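Local coordinates for putative immunoglobulin-blocking virulence protein (Mycoplasma mycoides subsp. capri, PDB 7ADK), which probably binds host immunoglobulins and thereby blocks antibody action, at residues A[161-167]-A[579-584]. Numbering follows the deposited sequence.
Sequences SNPTKPY and ARNNEP
A type I beta turn, Arg-580 to Glu-583, follows directly on the C-terminal end of helix 567-579, and Asn-162 and Tyr-167 of the loop after helix 153-157 lie against its side chains. The backbone O of Tyr-167 accepts a hydrogen bond from Asn-582 ND2 at 2.8 Å. The N-H points nearly straight at the oxygen (158°), but the donor stands well above the carbonyl plane. The same ND2 also gives a hydrogen bond to Asp-597.

The tyrosine ring is packed by the end of the turn. With CG anti to the backbone N (chi1 -171°), it lies across Glu-583, whose CB sits over one face toward the rim and whose CG is 3.7 Å from Tyr-167 CB. Farther out, CD of Pro-584 comes within 3.6 Å of Tyr-167 CZ, the two side chains running at about a right angle. Tyr-167 OH is hydrogen-bonded to Asp-347 of helix 339-351, so the ring lies between this turn and that helix.

In the fold, the turn belongs to the beta-alpha-beta crossover joining the neighbouring parallel strands 553-555 and 608-610. Its own backbone bond runs from Glu-583 N to Arg-580 O. A salt bridge also links the first and last residues of the turn: the Arg-580 chain bends at chi3 (76°) and brings NE to Glu-583 OE2 at 3.0 Å, in the guanidinium plane and on the syn side of the carboxylate. Pro-163 CD lies over the centre of one guanidinium face, and NH2 is bonded to Leu-522 O.

Asn-162 reaches this pair with its amide oxygen, OD1 being 2.8 Å from Arg-580 NH1. Its ND2 faces back into its own loop, bonding Lys-165 O at 2.8 Å, in the amide plane, as well as Thr-526 O.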
loop_
_atom_site.group_PDB
_atom_site.type_symbol
_atom_site.label_atom_id
_atom_site.label_comp_id
_atom_site.label_asym_id
_atom_site.label_seq_id
_atom_site.Cartn_x
_atom_site.Cartn_y
_atom_site.Cartn_z
ATOM N N SER A 161 6.787 -36.358 17.218
ATOM C CA SER A 161 8.220 -36.383 16.886
ATOM C C SER A 161 8.454 -36.391 15.372
ATOM O O SER A 161 7.514 -36.473 14.582
ATOM C CB SER A 161 8.895 -37.604 17.533
ATOM O OG SER A 161 8.294 -38.815 17.125
ATOM N N ASN A 162 9.716 -36.296 14.936
ATOM C CA ASN A 162 10.044 -36.359 13.510
ATOM C C ASN A 162 9.756 -37.775 12.954
ATOM O O ASN A 162 10.155 -38.762 13.571
ATOM C CB ASN A 162 11.499 -35.904 13.290
ATOM C CG ASN A 162 11.724 -35.356 11.888
ATOM O OD1 ASN A 162 11.036 -34.465 11.432
ATOM N ND2 ASN A 162 12.641 -35.877 11.123
ATOM N N PRO A 163 9.087 -37.902 11.796
ATOM C CA PRO A 163 8.415 -39.136 11.378
ATOM C C PRO A 163 9.315 -40.306 10.967
ATOM O O PRO A 163 8.837 -41.432 10.858
ATOM C CB PRO A 163 7.526 -38.714 10.199
ATOM C CG PRO A 163 8.239 -37.494 9.631
ATOM C CD PRO A 163 8.725 -36.821 10.896
ATOM N N THR A 164 10.595 -40.066 10.699
ATOM C CA THR A 164 11.489 -41.035 10.027
ATOM C C THR A 164 12.885 -41.151 10.645
ATOM O O THR A 164 13.520 -42.195 10.530
ATOM C CB THR A 164 11.653 -40.639 8.559
ATOM O OG1 THR A 164 12.135 -39.328 8.513
ATOM C CG2 THR A 164 10.356 -40.702 7.767
ATOM N N LYS A 165 13.373 -40.091 11.296
ATOM C CA LYS A 165 14.747 -39.933 11.799
ATOM C C LYS A 165 14.797 -38.747 12.772
ATOM O O LYS A 165 14.317 -37.680 12.404
ATOM C CB LYS A 165 15.645 -39.697 10.568
ATOM C CG LYS A 165 17.082 -39.255 10.857
ATOM C CD LYS A 165 17.865 -39.224 9.536
ATOM C CE LYS A 165 19.254 -38.603 9.712
ATOM N NZ LYS A 165 20.042 -38.683 8.462
ATOM N N PRO A 166 15.351 -38.863 13.985
ATOM C CA PRO A 166 15.484 -37.736 14.897
ATOM C C PRO A 166 16.547 -36.750 14.402
ATOM O O PRO A 166 17.725 -37.081 14.272
ATOM C CB PRO A 166 15.832 -38.354 16.254
ATOM C CG PRO A 166 16.534 -39.654 15.881
ATOM C CD PRO A 166 15.847 -40.082 14.589
ATOM N N TYR A 167 16.145 -35.509 14.154
ATOM C CA TYR A 167 17.066 -34.436 13.769
ATOM C C TYR A 167 18.010 -34.056 14.928
ATOM O O TYR A 167 17.609 -34.122 16.089
ATOM C CB TYR A 167 16.231 -33.246 13.298
ATOM C CG TYR A 167 17.007 -32.111 12.658
ATOM C CD1 TYR A 167 17.560 -31.079 13.440
ATOM C CD2 TYR A 167 17.138 -32.071 11.263
ATOM C CE1 TYR A 167 18.268 -30.030 12.826
ATOM C CE2 TYR A 167 17.841 -31.023 10.645
ATOM C CZ TYR A 167 18.404 -29.996 11.426
ATOM O OH TYR A 167 19.075 -28.979 10.830
ATOM N N ALA A 579 8.388 -30.928 20.599
ATOM C CA ALA A 579 8.651 -32.267 20.059
ATOM C C ALA A 579 9.538 -32.270 18.796
ATOM O O ALA A 579 10.276 -33.224 18.565
ATOM C CB ALA A 579 7.326 -32.980 19.804
ATOM N N ARG A 580 9.502 -31.209 17.983
ATOM C CA ARG A 580 10.381 -30.989 16.821
ATOM C C ARG A 580 11.160 -29.672 16.926
ATOM O O ARG A 580 11.743 -29.203 15.960
ATOM C CB ARG A 580 9.585 -31.112 15.511
ATOM C CG ARG A 580 9.098 -32.536 15.242
ATOM C CD ARG A 580 8.181 -32.651 14.023
ATOM N NE ARG A 580 8.925 -32.590 12.763
ATOM C CZ ARG A 580 8.422 -32.562 11.543
ATOM N NH1 ARG A 580 9.213 -32.533 10.528
ATOM N NH2 ARG A 580 7.148 -32.584 11.286
ATOM N N ASN A 581 11.204 -29.043 18.100
ATOM C CA ASN A 581 11.757 -27.705 18.277
ATOM C C ASN A 581 13.250 -27.602 17.930
ATOM O O ASN A 581 13.711 -26.529 17.565
ATOM C CB ASN A 581 11.488 -27.261 19.717
ATOM C CG ASN A 581 12.064 -25.903 20.065
ATOM O OD1 ASN A 581 11.481 -24.864 19.835
ATOM N ND2 ASN A 581 13.219 -25.865 20.671
ATOM N N ASN A 582 14.050 -28.656 18.059
ATOM C CA ASN A 582 15.476 -28.546 17.749
ATOM C C ASN A 582 15.765 -28.374 16.243
ATOM O O ASN A 582 16.877 -28.017 15.878
ATOM C CB ASN A 582 16.233 -29.702 18.413
ATOM C CG ASN A 582 16.051 -31.028 17.729
ATOM O OD1 ASN A 582 14.955 -31.426 17.371
ATOM N ND2 ASN A 582 17.123 -31.733 17.521
ATOM N N GLU A 583 14.783 -28.579 15.368
ATOM C CA GLU A 583 14.878 -28.336 13.927
ATOM C C GLU A 583 14.714 -26.847 13.575
ATOM O O GLU A 583 13.854 -26.188 14.154
ATOM C CB GLU A 583 13.782 -29.086 13.163
ATOM C CG GLU A 583 13.676 -30.589 13.437
ATOM C CD GLU A 583 12.495 -31.235 12.697
ATOM O OE1 GLU A 583 12.158 -30.778 11.581
ATOM O OE2 GLU A 583 11.919 -32.220 13.197
ATOM N N PRO A 584 15.425 -26.303 12.569
ATOM C CA PRO A 584 15.378 -24.874 12.251
ATOM C C PRO A 584 14.019 -24.304 11.826
ATOM O O PRO A 584 13.724 -23.151 12.107
ATOM C CB PRO A 584 16.373 -24.688 11.119
ATOM C CG PRO A 584 17.332 -25.857 11.239
ATOM C CD PRO A 584 16.460 -26.968 11.795
#